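PDB 4GS5: acyl-CoA synthetase (AMP-forming)/AMP-acid ligase II-like protein, which probably activates carboxylic acids with ATP as an AMP-forming ligase, perhaps joining medium-chain fatty acids to coenzyme A. Local coordinates for residues M31-L35 and G36-E40; A63-A66 and A67-G70; G92-M95 and L96-G99. All coordinates share one frame; numbering follows the deposited sequence.

How the interactions relate
The three local contacts come in chain order on three helices: interaction 1 at the C-terminal end of helix 22-36 and the loop leading to strand 40-46, interaction 2 within helix 59-72, interaction 3 within helix 90-102. Their centres lie about 16 Å (1 to 2), 13 Å (1 to 3) and 10 Å (2 to 3) apart, on the same side of the chain's centre, and each pair touches. Trp34 CH2 lies 3.9 Å from Ala63 N. Helix 90-102 packs against both others: Trp34 CH2 lies 4.0 Å from Val97 CG1, and Ala66 CB lies 3.8 Å from the same methyl. Interactions 2 and 3 belong to the AMP-binding region, and the end of helix 22-36 packs on them.

Interaction 1 of 3, residues M31-L35 and G36-E40. With EDO (1,2-ethanediol), chain U.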
HETATM    1  N   MSE A  31     -11.001 -12.799 -21.693  1.00 42.16           N
HETATM    2  CA  MSE A  31     -10.953 -14.246 -21.488  1.00 50.86           C
HETATM    3  C   MSE A  31     -10.724 -15.017 -22.786  1.00 56.42           C
HETATM    4  O   MSE A  31      -9.896 -15.938 -22.839  1.00 45.35           O
HETATM    5  CB  MSE A  31     -12.212 -14.730 -20.781  1.00 50.75           C
HETATM    6  CG  MSE A  31     -12.300 -14.209 -19.366  1.00 48.13           C
HETATM    7 SE   MSE A  31     -14.020 -14.558 -18.571  0.57 48.67          SE
HETATM    8  CE  MSE A  31     -13.740 -16.428 -18.086  1.00 45.91           C
ATOM      9  N   GLU A  32     -11.455 -14.634 -23.831  1.00 54.86           N
ATOM     10  CA  GLU A  32     -11.270 -15.265 -25.126  1.00 56.64           C
ATOM     11  C   GLU A  32      -9.803 -15.152 -25.523  1.00 56.95           C
ATOM     12  O   GLU A  32      -9.201 -16.126 -25.968  1.00 50.48           O
ATOM     13  CB  GLU A  32     -12.180 -14.619 -26.167  1.00 63.43           C
ATOM     14  CG  GLU A  32     -13.640 -15.041 -26.032  1.00 72.64           C
ATOM     15  CD  GLU A  32     -13.924 -16.420 -26.633  1.00 82.20           C
ATOM     16  OE1 GLU A  32     -14.068 -16.508 -27.878  1.00 88.27           O
ATOM     17  OE2 GLU A  32     -14.005 -17.410 -25.864  1.00 79.88           O
ATOM     18  N   LYS A  33      -9.213 -13.973 -25.331  1.00 55.96           N
ATOM     19  CA  LYS A  33      -7.809 -13.785 -25.687  1.00 54.95           C
ATOM     20  C   LYS A  33      -6.870 -14.638 -24.820  1.00 51.53           C
ATOM     21  O   LYS A  33      -5.921 -15.248 -25.332  1.00 51.80           O
ATOM     22  CB  LYS A  33      -7.403 -12.303 -25.641  1.00 53.02           C
ATOM     23  CG  LYS A  33      -6.002 -12.065 -26.198  1.00 54.52           C
ATOM     24  CD  LYS A  33      -5.549 -10.611 -26.131  1.00 58.78           C
ATOM     25  CE  LYS A  33      -4.113 -10.498 -26.653  1.00 62.15           C
ATOM     26  NZ  LYS A  33      -3.510  -9.144 -26.496  1.00 60.89           N
ATOM     27  N   TRP A  34      -7.130 -14.687 -23.516  1.00 45.95           N
ATOM     28  CA  TRP A  34      -6.321 -15.519 -22.633  1.00 46.87           C
ATOM     29  C   TRP A  34      -6.316 -16.977 -23.102  1.00 49.45           C
ATOM     30  O   TRP A  34      -5.253 -17.575 -23.302  1.00 49.70           O
ATOM     31  CB  TRP A  34      -6.812 -15.442 -21.186  1.00 44.69           C
ATOM     32  CG  TRP A  34      -5.976 -16.267 -20.251  1.00 44.03           C
ATOM     33  CD1 TRP A  34      -6.201 -17.555 -19.868  1.00 44.79           C
ATOM     34  CD2 TRP A  34      -4.773 -15.858 -19.597  1.00 43.07           C
ATOM     35  NE1 TRP A  34      -5.213 -17.975 -19.014  1.00 41.76           N
ATOM     36  CE2 TRP A  34      -4.324 -16.953 -18.832  1.00 45.10           C
ATOM     37  CE3 TRP A  34      -4.031 -14.672 -19.585  1.00 43.55           C
ATOM     38  CZ2 TRP A  34      -3.165 -16.893 -18.053  1.00 43.62           C
ATOM     39  CZ3 TRP A  34      -2.881 -14.616 -18.814  1.00 43.16           C
ATOM     40  CH2 TRP A  34      -2.462 -15.716 -18.053  1.00 39.49           C
ATOM     41  N   LEU A  35      -7.510 -17.539 -23.274  1.00 48.61           N
ATOM     42  CA  LEU A  35      -7.669 -18.928 -23.703  1.00 52.20           C
ATOM     43  C   LEU A  35      -7.015 -19.202 -25.058  1.00 54.73           C
ATOM     44  O   LEU A  35      -6.517 -20.304 -25.303  1.00 57.96           O
ATOM     45  CB  LEU A  35      -9.155 -19.311 -23.736  1.00 51.95           C
ATOM     46  CG  LEU A  35      -9.889 -19.152 -22.396  1.00 55.63           C
ATOM     47  CD1 LEU A  35     -11.373 -19.456 -22.545  1.00 59.89           C
ATOM     48  CD2 LEU A  35      -9.263 -20.033 -21.314  1.00 55.57           C
ATOM     49  N   GLY A  36      -7.014 -18.199 -25.932  1.00 51.77           N
ATOM     50  CA  GLY A  36      -6.439 -18.332 -27.259  1.00 53.70           C
ATOM     51  C   GLY A  36      -4.934 -18.545 -27.270  1.00 56.27           C
ATOM     52  O   GLY A  36      -4.384 -19.037 -28.254  1.00 57.66           O
ATOM     53  N   GLY A  37      -4.255 -18.152 -26.194  1.00 53.12           N
ATOM     54  CA  GLY A  37      -2.834 -18.434 -26.051  1.00 55.19           C
ATOM     55  C   GLY A  37      -1.896 -17.239 -26.139  1.00 57.60           C
ATOM     56  O   GLY A  37      -0.673 -17.407 -26.077  1.00 56.30           O
ATOM     57  N   ALA A  38      -2.460 -16.039 -26.273  1.00 56.56           N
ATOM     58  CA  ALA A  38      -1.664 -14.816 -26.391  1.00 51.20           C
ATOM     59  C   ALA A  38      -0.501 -14.809 -25.415  1.00 49.83           C
ATOM     60  O   ALA A  38      -0.655 -15.196 -24.252  1.00 49.45           O
ATOM     61  CB  ALA A  38      -2.531 -13.607 -26.160  1.00 49.56           C
ATOM     62  N   ARG A  39       0.664 -14.365 -25.877  1.00 49.60           N
ATOM     63  CA  ARG A  39       1.836 -14.329 -25.004  1.00 55.34           C
ATOM     64  C   ARG A  39       1.951 -13.007 -24.240  1.00 49.97           C
ATOM     65  O   ARG A  39       2.732 -12.896 -23.297  1.00 48.66           O
ATOM     66  CB  ARG A  39       3.119 -14.622 -25.788  1.00 63.18           C
ATOM     67  CG  ARG A  39       3.373 -16.111 -26.027  1.00 72.14           C
ATOM     68  CD  ARG A  39       4.676 -16.335 -26.800  1.00 80.79           C
ATOM     69  NE  ARG A  39       5.808 -15.697 -26.130  1.00 84.12           N
ATOM     70  CZ  ARG A  39       6.631 -16.319 -25.290  1.00 86.75           C
ATOM     71  NH1 ARG A  39       6.466 -17.611 -25.021  1.00 86.94           N
ATOM     72  NH2 ARG A  39       7.625 -15.648 -24.722  1.00 85.98           N
ATOM     73  N   GLU A  40       1.192 -11.998 -24.657  1.00 47.97           N
ATOM     74  CA  GLU A  40       1.180 -10.739 -23.912  1.00 48.25           C
ATOM     75  C   GLU A  40      -0.135  -9.973 -24.044  1.00 42.98           C
ATOM     76  O   GLU A  40      -0.957 -10.273 -24.908  1.00 44.30           O
ATOM     77  CB  GLU A  40       2.402  -9.863 -24.234  1.00 48.31           C
ATOM     78  CG  GLU A  40       2.456  -9.233 -25.614  1.00 52.26           C
ATOM     79  CD  GLU A  40       3.551  -8.172 -25.711  1.00 54.18           C
ATOM     80  OE1 GLU A  40       4.737  -8.526 -25.530  1.00 57.99           O
ATOM     81  OE2 GLU A  40       3.233  -6.983 -25.948  1.00 51.96           O
TER
HETATM   82  C1  EDO U 420      -5.436  -7.621 -23.952  1.00 45.82           C
HETATM   83  O1  EDO U 420      -4.480  -7.025 -24.850  1.00 46.41           O
HETATM   84  C2  EDO U 420      -6.783  -6.932 -24.119  1.00 39.05           C
HETATM   85  O2  EDO U 420      -7.844  -7.829 -23.819  1.00 25.56           O
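Gly36 N reaches back to Glu32 O at 3.0 Å in the last regular turn of helix 22-36, and Gly37, with phi 110° and psi 3°, then takes the chain out of it. Gly37 N bonds Trp34 O at 3.1 Å, while its second bond, to Lys33 O at 3.5 Å, is weak. Along the turn runs the Lys33 side chain. Its CG is anti to the backbone N (chi1 -172°) and the rest of the chain is extended, which carries the amine past Ala38 to the start of strand 40-46. On the way Lys33 CE passes Ala38 CB at 3.5 Å, the methyl lying alongside the aliphatic stem. At the end Lys33 NZ donates to Glu40 O at 3.2 Å, in the carbonyl plane and on a lone pair. The same NZ bonds O1 of an ethanediol at 2.9 Å, a molecule probably from the crystallisation liquor that also meets Val42 N. Two oxygens thus hold the amine, and the lysine bridges the bend between helix and strand. Nearby, Arg59 bonds Trp34 O and Ala38 O and makes a cation-pi contact with Trp34. The positive phi of Gly37 and its two bonds into the preceding turn define a Schellman motif, which here closes the helix ahead of strand 40-46.

Interaction 2 of 3, residues A63-A66 and A67-G70; sequences AASA and AMTG. With EDO (1,2-ethanediol), chain X.
A water joins the Ser65 and Thr69 hydroxyls, one helical turn apart: it donates to Ser65 OG at 2.7 Å and is hydrogen-bonded to Thr69 OG1 at 2.8 Å. Ser65 OG stands anti to the backbone N (chi1 -179°), whereas Thr69 OG1 lies beside its own N (chi1 -57°), and the two face the water from successive turns. Thr69 OG1 has a further partner in His187 NE2, so the bridge leads from the helix toward strand 187-192. Beneath it runs the regular i to i+4 bonding of helix 59-72, in which Ala67 N meets Ala63 O with an N-H...O angle of 166°, and Thr69 N likewise bonds Ser65 O. The selenomethionine Met68 folds back over the preceding turn: CG touches Ala64 O at 3.3 Å, and the bend at chi3 returns CE to 3.8 Å from Ser65 CA. The same Met68 CG also lies 3.5 Å from C2 of an ethanediol, whose O1 gives a weak bond to Ala67 O. Toward helix 90-102, Ser65 leans on Met94 and Thr69 touches Arg98.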
ATOM      1  N   ALA A  63       0.159 -15.459 -15.171  1.00 38.62           N
ATOM      2  CA  ALA A  63       0.019 -16.833 -14.704  1.00 37.59           C
ATOM      3  C   ALA A  63       0.739 -17.049 -13.364  1.00 37.13           C
ATOM      4  O   ALA A  63       0.242 -17.752 -12.489  1.00 38.59           O
ATOM      5  CB  ALA A  63       0.532 -17.825 -15.763  1.00 38.63           C
ATOM      6  N   ALA A  64       1.921 -16.460 -13.230  1.00 35.06           N
ATOM      7  CA  ALA A  64       2.702 -16.577 -12.009  1.00 37.95           C
ATOM      8  C   ALA A  64       1.955 -15.925 -10.855  1.00 32.64           C
ATOM      9  O   ALA A  64       1.873 -16.481  -9.766  1.00 30.45           O
ATOM     10  CB  ALA A  64       4.064 -15.932 -12.185  1.00 40.15           C
ATOM     11  N   SER A  65       1.383 -14.756 -11.119  1.00 34.47           N
ATOM     12  CA  SER A  65       0.654 -13.990 -10.116  1.00 33.10           C
ATOM     13  C   SER A  65      -0.585 -14.736  -9.608  1.00 31.75           C
ATOM     14  O   SER A  65      -0.798 -14.862  -8.400  1.00 30.73           O
ATOM     15  CB  SER A  65       0.282 -12.624 -10.696  1.00 34.89           C
ATOM     16  OG  SER A  65      -0.408 -11.840  -9.762  1.00 35.84           O
ATOM     17  N   ALA A  66      -1.400 -15.220 -10.542  1.00 27.62           N
ATOM     18  CA  ALA A  66      -2.536 -16.082 -10.231  1.00 28.18           C
ATOM     19  C   ALA A  66      -2.138 -17.298  -9.406  1.00 27.91           C
ATOM     20  O   ALA A  66      -2.793 -17.605  -8.415  1.00 29.45           O
ATOM     21  CB  ALA A  66      -3.220 -16.551 -11.528  1.00 27.41           C
ATOM     22  N   ALA A  67      -1.106 -18.024  -9.836  1.00 27.15           N
ATOM     23  CA  ALA A  67      -0.647 -19.184  -9.064  1.00 31.14           C
ATOM     24  C   ALA A  67      -0.291 -18.870  -7.596  1.00 32.24           C
ATOM     25  O   ALA A  67      -0.573 -19.678  -6.708  1.00 30.30           O
ATOM     26  CB  ALA A  67       0.517 -19.907  -9.766  1.00 32.89           C
HETATM   27  N   MSE A  68       0.303 -17.705  -7.343  1.00 34.16           N
HETATM   28  CA  MSE A  68       0.697 -17.323  -5.982  1.00 32.11           C
HETATM   29  C   MSE A  68      -0.520 -17.153  -5.105  1.00 30.83           C
HETATM   30  O   MSE A  68      -0.550 -17.594  -3.956  1.00 26.75           O
HETATM   31  CB  MSE A  68       1.450 -15.996  -5.984  1.00 32.01           C
HETATM   32  CG  MSE A  68       2.824 -16.049  -6.610  1.00 38.07           C
HETATM   33 SE   MSE A  68       3.718 -14.359  -6.284  0.45 40.13          SE
HETATM   34  CE  MSE A  68       2.310 -13.149  -6.853  1.00 50.61           C
ATOM     35  N   THR A  69      -1.521 -16.489  -5.665  1.00 29.93           N
ATOM     36  CA  THR A  69      -2.741 -16.172  -4.949  1.00 33.15           C
ATOM     37  C   THR A  69      -3.438 -17.459  -4.560  1.00 33.15           C
ATOM     38  O   THR A  69      -3.863 -17.617  -3.412  1.00 32.35           O
ATOM     39  CB  THR A  69      -3.681 -15.296  -5.821  1.00 35.59           C
ATOM     40  OG1 THR A  69      -2.982 -14.110  -6.212  1.00 36.36           O
ATOM     41  CG2 THR A  69      -4.942 -14.902  -5.048  1.00 34.43           C
ATOM     42  N   GLY A  70      -3.538 -18.374  -5.522  1.00 30.24           N
ATOM     43  CA  GLY A  70      -4.196 -19.653  -5.321  1.00 33.80           C
ATOM     44  C   GLY A  70      -3.556 -20.471  -4.212  1.00 33.45           C
ATOM     45  O   GLY A  70      -4.251 -21.082  -3.401  1.00 31.73           O
TER
HETATM   46  C1  EDO X 423       3.529 -20.813  -6.115  1.00 54.42           C
HETATM   47  O1  EDO X 423       2.210 -21.344  -6.264  1.00 57.32           O
HETATM   48  C2  EDO X 423       3.567 -19.443  -6.773  1.00 53.13           C
HETATM   49  O2  EDO X 423       4.878 -18.868  -6.663  1.00 53.82           O
HETATM   50  O   HOH W   1      -2.663 -12.558  -8.534  1.00 36.20           O

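Interaction 3 of 3, residues G92-M95 and L96-G99; sequences GLMM and LVRG
The Arg98 guanidinium has Met94 CB over the centre of one face, 4.2 Å above the plane, and Met95 SE at its edge, in plane, 3.4 Å from Arg98 NH1. Two consecutive selenomethionines therefore border the flat group from different directions. Met94 crosses the arginine side chain at about a right angle: bent at chi2 and chi3, it brings CE to 3.8 Å from Arg98 NE, where the aliphatic stem joins the guanidinium. Met95 crosses Arg98 at a slant. Its CG lies beside the backbone N (chi1 -71°), and a further bend at chi2 (-64°) turns the selenium toward NH1. The arginine itself is extended from CG to NE and runs back along the helix, with Arg98 CG only 3.3 Å from Met94 O. That carbonyl oxygen also accepts from Arg98 N in a nearly straight bond, with an N-H...O angle of 174°, so the base of the arginine is gripped by the same peptide group its stem covers. On a different side of the helix, Leu93 and Leu96 make a separate apolar contact, their branch ends meeting at 3.7 Å between Leu93 CD2 and Leu96 CD1. Met94 CE also reaches the flank of Val97, 4.1 Å from Val97 CB. All eight residues are buried, as expected of a helix covered on several sides. Helix 90-102 is the crossover of the beta-alpha-beta unit between strands 80-83 and 105-109; Met95 packs on Phe126 and Ala128 of strand 126-129, Leu96 and Val97 meet Phe30 of helix 22-36, and Met94 lies against Leu62 of helix 59-72.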
ATOM      1  N   GLY A  92      -9.409  -5.784 -11.733  1.00 45.54           N
ATOM      2  CA  GLY A  92     -10.506  -6.654 -12.100  1.00 42.59           C
ATOM      3  C   GLY A  92     -10.068  -7.770 -13.022  1.00 40.67           C
ATOM      4  O   GLY A  92     -10.465  -8.916 -12.841  1.00 42.34           O
ATOM      5  N   LEU A  93      -9.269  -7.441 -14.033  1.00 38.86           N
ATOM      6  CA  LEU A  93      -8.775  -8.466 -14.948  1.00 39.90           C
ATOM      7  C   LEU A  93      -8.008  -9.581 -14.214  1.00 38.09           C
ATOM      8  O   LEU A  93      -8.084 -10.738 -14.604  1.00 37.25           O
ATOM      9  CB  LEU A  93      -7.937  -7.841 -16.066  1.00 42.38           C
ATOM     10  CG  LEU A  93      -8.762  -6.889 -16.945  1.00 40.28           C
ATOM     11  CD1 LEU A  93      -7.923  -6.319 -18.074  1.00 51.27           C
ATOM     12  CD2 LEU A  93      -9.964  -7.637 -17.498  1.00 44.49           C
HETATM   13  N   MSE A  94      -7.292  -9.254 -13.138  1.00 37.47           N
HETATM   14  CA  MSE A  94      -6.591 -10.311 -12.400  1.00 35.55           C
HETATM   15  C   MSE A  94      -7.553 -11.346 -11.797  1.00 31.48           C
HETATM   16  O   MSE A  94      -7.206 -12.519 -11.648  1.00 29.14           O
HETATM   17  CB  MSE A  94      -5.630  -9.751 -11.342  1.00 37.02           C
HETATM   18  CG  MSE A  94      -4.265  -9.351 -11.910  1.00 46.05           C
HETATM   19 SE   MSE A  94      -3.172 -10.856 -12.575  0.52 55.94          SE
HETATM   20  CE  MSE A  94      -3.847 -12.277 -11.449  1.00 43.51           C
HETATM   21  N   MSE A  95      -8.768 -10.930 -11.461  1.00 31.07           N
HETATM   22  CA  MSE A  95      -9.736 -11.893 -10.939  1.00 31.14           C
HETATM   23  C   MSE A  95     -10.101 -12.916 -12.017  1.00 35.81           C
HETATM   24  O   MSE A  95     -10.341 -14.101 -11.711  1.00 29.97           O
HETATM   25  CB  MSE A  95     -10.990 -11.179 -10.425  1.00 29.58           C
HETATM   26  CG  MSE A  95     -10.769 -10.401  -9.139  1.00 28.12           C
HETATM   27 SE   MSE A  95     -10.301 -11.587  -7.673  0.47 27.96          SE
HETATM   28  CE  MSE A  95     -11.963 -12.580  -7.537  1.00 31.53           C
ATOM     29  N   LEU A  96     -10.132 -12.465 -13.278  1.00 33.16           N
ATOM     30  CA  LEU A  96     -10.446 -13.355 -14.405  1.00 33.81           C
ATOM     31  C   LEU A  96      -9.328 -14.357 -14.656  1.00 35.45           C
ATOM     32  O   LEU A  96      -9.580 -15.538 -14.891  1.00 36.26           O
ATOM     33  CB  LEU A  96     -10.690 -12.549 -15.683  1.00 40.73           C
ATOM     34  CG  LEU A  96     -11.754 -11.452 -15.589  1.00 38.05           C
ATOM     35  CD1 LEU A  96     -11.922 -10.787 -16.945  1.00 42.50           C
ATOM     36  CD2 LEU A  96     -13.069 -12.040 -15.104  1.00 34.32           C
ATOM     37  N   VAL A  97      -8.091 -13.867 -14.619  1.00 36.08           N
ATOM     38  CA  VAL A  97      -6.912 -14.709 -14.786  1.00 35.95           C
ATOM     39  C   VAL A  97      -6.854 -15.793 -13.725  1.00 33.13           C
ATOM     40  O   VAL A  97      -6.674 -16.975 -14.046  1.00 34.54           O
ATOM     41  CB  VAL A  97      -5.608 -13.876 -14.734  1.00 37.62           C
ATOM     42  CG1 VAL A  97      -4.387 -14.796 -14.680  1.00 32.45           C
ATOM     43  CG2 VAL A  97      -5.534 -12.941 -15.943  1.00 41.40           C
ATOM     44  N   ARG A  98      -7.006 -15.398 -12.458  1.00 34.26           N
ATOM     45  CA  ARG A  98      -7.062 -16.373 -11.361  1.00 31.55           C
ATOM     46  C   ARG A  98      -8.173 -17.382 -11.625  1.00 31.08           C
ATOM     47  O   ARG A  98      -7.970 -18.590 -11.531  1.00 35.23           O
ATOM     48  CB  ARG A  98      -7.300 -15.675 -10.018  1.00 29.44           C
ATOM     49  CG  ARG A  98      -6.125 -14.836  -9.541  1.00 30.19           C
ATOM     50  CD  ARG A  98      -6.564 -13.828  -8.477  1.00 34.13           C
ATOM     51  NE  ARG A  98      -5.487 -12.907  -8.126  1.00 34.31           N
ATOM     52  CZ  ARG A  98      -5.674 -11.693  -7.620  1.00 35.67           C
ATOM     53  NH1 ARG A  98      -6.901 -11.242  -7.399  1.00 43.94           N
ATOM     54  NH2 ARG A  98      -4.637 -10.929  -7.334  1.00 34.39           N
ATOM     55  N   GLY A  99      -9.349 -16.873 -11.970  1.00 34.40           N
ATOM     56  CA  GLY A  99     -10.480 -17.722 -12.303  1.00 37.31           C
ATOM     57  C   GLY A  99     -10.187 -18.767 -13.367  1.00 39.57           C
ATOM     58  O   GLY A  99     -10.609 -19.918 -13.244  1.00 39.34           O
TER